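ATP-dependent DNA helicase PIF1 (Candida albicans, PDB 7OTJ) couples ATP hydrolysis to 5'-3' translocation along single-stranded DNA, unwinding duplexes and G-quadruplexes as a Pif1-family helicase that maintains nuclear and mitochondrial genome stability. Local coordinates at a contact of chain A with DNA. Coordinates in Å, arbitrary orientation; residue numbers count along the deposited sequence, not the author numbering.

A contact of chain A with DNA. Residues 151-152, 238-240, 453, 471. With nucleotides of chain B.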
loop_
_atom_site.group_PDB
_atom_site.type_symbol
_atom_site.label_atom_id
_atom_site.label_comp_id
_atom_site.label_asym_id
_atom_site.label_seq_id
_atom_site.Cartn_x
_atom_site.Cartn_y
_atom_site.Cartn_z
ATOM N N VAL A 151 10.586 -7.004 2.830
ATOM C CA VAL A 151 11.259 -6.350 3.947
ATOM C C VAL A 151 11.892 -7.406 4.845
ATOM O O VAL A 151 11.230 -8.362 5.267
ATOM C CB VAL A 151 10.281 -5.457 4.726
ATOM C CG1 VAL A 151 10.954 -4.907 5.978
ATOM C CG2 VAL A 151 9.790 -4.314 3.835
ATOM N N VAL A 152 13.185 -7.246 5.120
ATOM C CA VAL A 152 13.914 -8.128 6.022
ATOM C C VAL A 152 14.319 -7.340 7.270
ATOM O O VAL A 152 14.179 -6.119 7.335
ATOM C CB VAL A 152 15.144 -8.770 5.344
ATOM C CG1 VAL A 152 14.714 -9.917 4.437
ATOM C CG2 VAL A 152 15.945 -7.725 4.560
ATOM N N ALA A 238 13.150 7.727 2.574
ATOM C CA ALA A 238 13.439 6.314 2.774
ATOM C C ALA A 238 13.013 5.837 4.157
ATOM O O ALA A 238 12.577 4.692 4.312
ATOM C CB ALA A 238 14.929 6.046 2.564
ATOM N N THR A 239 13.138 6.687 5.171
ATOM C CA THR A 239 12.911 6.281 6.550
ATOM C C THR A 239 11.712 7.009 7.141
ATOM O O THR A 239 11.271 8.054 6.651
ATOM C CB THR A 239 14.146 6.564 7.411
ATOM O OG1 THR A 239 14.324 7.984 7.518
ATOM C CG2 THR A 239 15.383 5.945 6.784
ATOM N N ARG A 240 11.258 6.494 8.281
ATOM C CA ARG A 240 10.090 7.073 8.926
ATOM C C ARG A 240 10.457 8.318 9.713
ATOM O O ARG A 240 9.679 9.276 9.746
ATOM C CB ARG A 240 9.427 6.039 9.833
ATOM C CG ARG A 240 8.467 5.142 9.076
ATOM C CD ARG A 240 7.849 4.083 9.965
ATOM N NE ARG A 240 8.847 3.150 10.471
ATOM C CZ ARG A 240 8.576 2.134 11.276
ATOM N NH1 ARG A 240 7.337 1.861 11.651
ATOM N NH2 ARG A 240 9.573 1.376 11.721
ATOM N N HIS A 453 8.444 3.130 0.572
ATOM C CA HIS A 453 7.802 1.819 0.596
ATOM C C HIS A 453 6.301 1.941 0.373
ATOM O O HIS A 453 5.740 1.286 -0.512
ATOM C CB HIS A 453 8.092 1.119 1.925
ATOM C CG HIS A 453 9.323 0.269 1.903
ATOM N ND1 HIS A 453 10.595 0.794 2.004
ATOM C CD2 HIS A 453 9.475 -1.071 1.785
ATOM C CE1 HIS A 453 11.477 -0.188 1.952
ATOM N NE2 HIS A 453 10.824 -1.329 1.817
ATOM N N PHE A 471 18.472 2.993 1.281
ATOM C CA PHE A 471 19.272 1.893 1.793
ATOM C C PHE A 471 19.001 0.569 1.095
ATOM O O PHE A 471 19.692 -0.412 1.388
ATOM C CB PHE A 471 19.027 1.719 3.302
ATOM C CG PHE A 471 17.577 1.513 3.655
ATOM C CD1 PHE A 471 17.026 0.237 3.678
ATOM C CD2 PHE A 471 16.759 2.595 3.947
ATOM C CE1 PHE A 471 15.689 0.048 3.991
ATOM C CE2 PHE A 471 15.418 2.407 4.261
ATOM C CZ PHE A 471 14.887 1.134 4.281
ATOM O OP3 DT B 1 19.077 4.751 11.191
ATOM P P DT B 1 18.607 5.376 9.935
ATOM O OP1 DT B 1 19.775 5.846 9.159
ATOM O OP2 DT B 1 17.546 6.344 10.283
ATOM O "O5'" DT B 1 17.920 4.204 9.105
ATOM C "C5'" DT B 1 17.010 3.328 9.745
ATOM C "C4'" DT B 1 15.971 2.841 8.757
ATOM O "O4'" DT B 1 16.639 2.308 7.586
ATOM C "C3'" DT B 1 15.086 1.712 9.251
ATOM O "O3'" DT B 1 13.861 1.712 8.515
ATOM C "C2'" DT B 1 15.937 0.493 8.918
ATOM C "C1'" DT B 1 16.504 0.899 7.559
ATOM N N1 DT B 1 17.841 0.319 7.252
ATOM C C2 DT B 1 17.951 -1.019 6.932
ATOM O O2 DT B 1 17.000 -1.784 6.899
ATOM N N3 DT B 1 19.228 -1.435 6.656
ATOM C C4 DT B 1 20.379 -0.662 6.663
ATOM O O4 DT B 1 21.484 -1.128 6.401
ATOM C C5 DT B 1 20.189 0.729 7.001
ATOM C C7 DT B 1 21.360 1.664 7.040
ATOM C C6 DT B 1 18.947 1.147 7.272
ATOM P P DT B 2 12.583 2.503 9.080
ATOM O OP1 DT B 2 12.825 3.955 8.930
ATOM O OP2 DT B 2 12.294 1.925 10.413
ATOM O "O5'" DT B 2 11.400 2.109 8.078
ATOM C "C5'" DT B 2 11.356 2.674 6.769
ATOM C "C4'" DT B 2 10.937 1.641 5.739
ATOM O "O4'" DT B 2 12.020 0.714 5.533
ATOM C "C3'" DT B 2 9.722 0.816 6.130
ATOM O "O3'" DT B 2 8.574 1.372 5.520
ATOM C "C2'" DT B 2 10.017 -0.587 5.589
ATOM C "C1'" DT B 2 11.538 -0.615 5.429
ATOM N N1 DT B 2 12.249 -1.455 6.446
ATOM C C2 DT B 2 13.209 -2.350 6.024
ATOM O O2 DT B 2 13.496 -2.516 4.850
ATOM N N3 DT B 2 13.814 -3.058 7.030
ATOM C C4 DT B 2 13.571 -2.954 8.385
ATOM O O4 DT B 2 14.170 -3.637 9.212
ATOM C C5 DT B 2 12.564 -1.987 8.761
ATOM C C7 DT B 2 12.217 -1.786 10.207
ATOM C C6 DT B 2 11.962 -1.290 7.785
#
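Phe471 and Arg240 grip two consecutive unpaired thymidine nucleotides, DT1 and DT2, in the single-stranded DNA channel of this Pif1 helicase, a superfamily 1 enzyme, and divide the work between stacking and charge. The phenyl ring of Phe471 lies nearly parallel to the DT1 base, the planes 9° apart and the ring centroids separated by 4.4 Å. The overlap is offset: CD1 and CG sit against the N1–C2 part of the pyrimidine, while the deoxyribose atom C1' stands over the middle of the phenyl ring. Torsion about CA–CB (chi1 56°) places CG between the backbone N and carbonyl carbon, and chi2, at 89°, sets the turn of the face that DT1 meets. The same ring then meets the next nucleotide edge-on, its tip CZ directed in plane at the sugar oxygen O4' of DT2, so one aromatic group touches two successive nucleotides, one by its face and the other by its edge.

Arg240 meets the DT2 phosphate through both non-bridging oxygens, a grip on the backbone that does not itself read the base. At the start of helix 240-253, the backbone N of Arg240 donates to OP1 of DT2 over 3.1 Å; the helix dipole may add to this attraction. The guanidinium of Arg240, reached through a chain bent at chi3, forms a salt bridge and hydrogen bond from NH2 to OP2 of DT2, also 3.1 Å, with the oxygen almost in the guanidinium plane. Thr239 adds packing beside the phosphate: CB approaches OP1 of DT2, and the methyl CG2 lies 3.7 Å from DT1 C4'.

Against the DT2 sugar, His453 presents a face, with C2' of DT2 3.7 Å from the ring centroid of His453 in a CH-pi contact. Val151 sets its CG1 methyl over the face of the DT2 base, 3.4 Å from C2 of DT2.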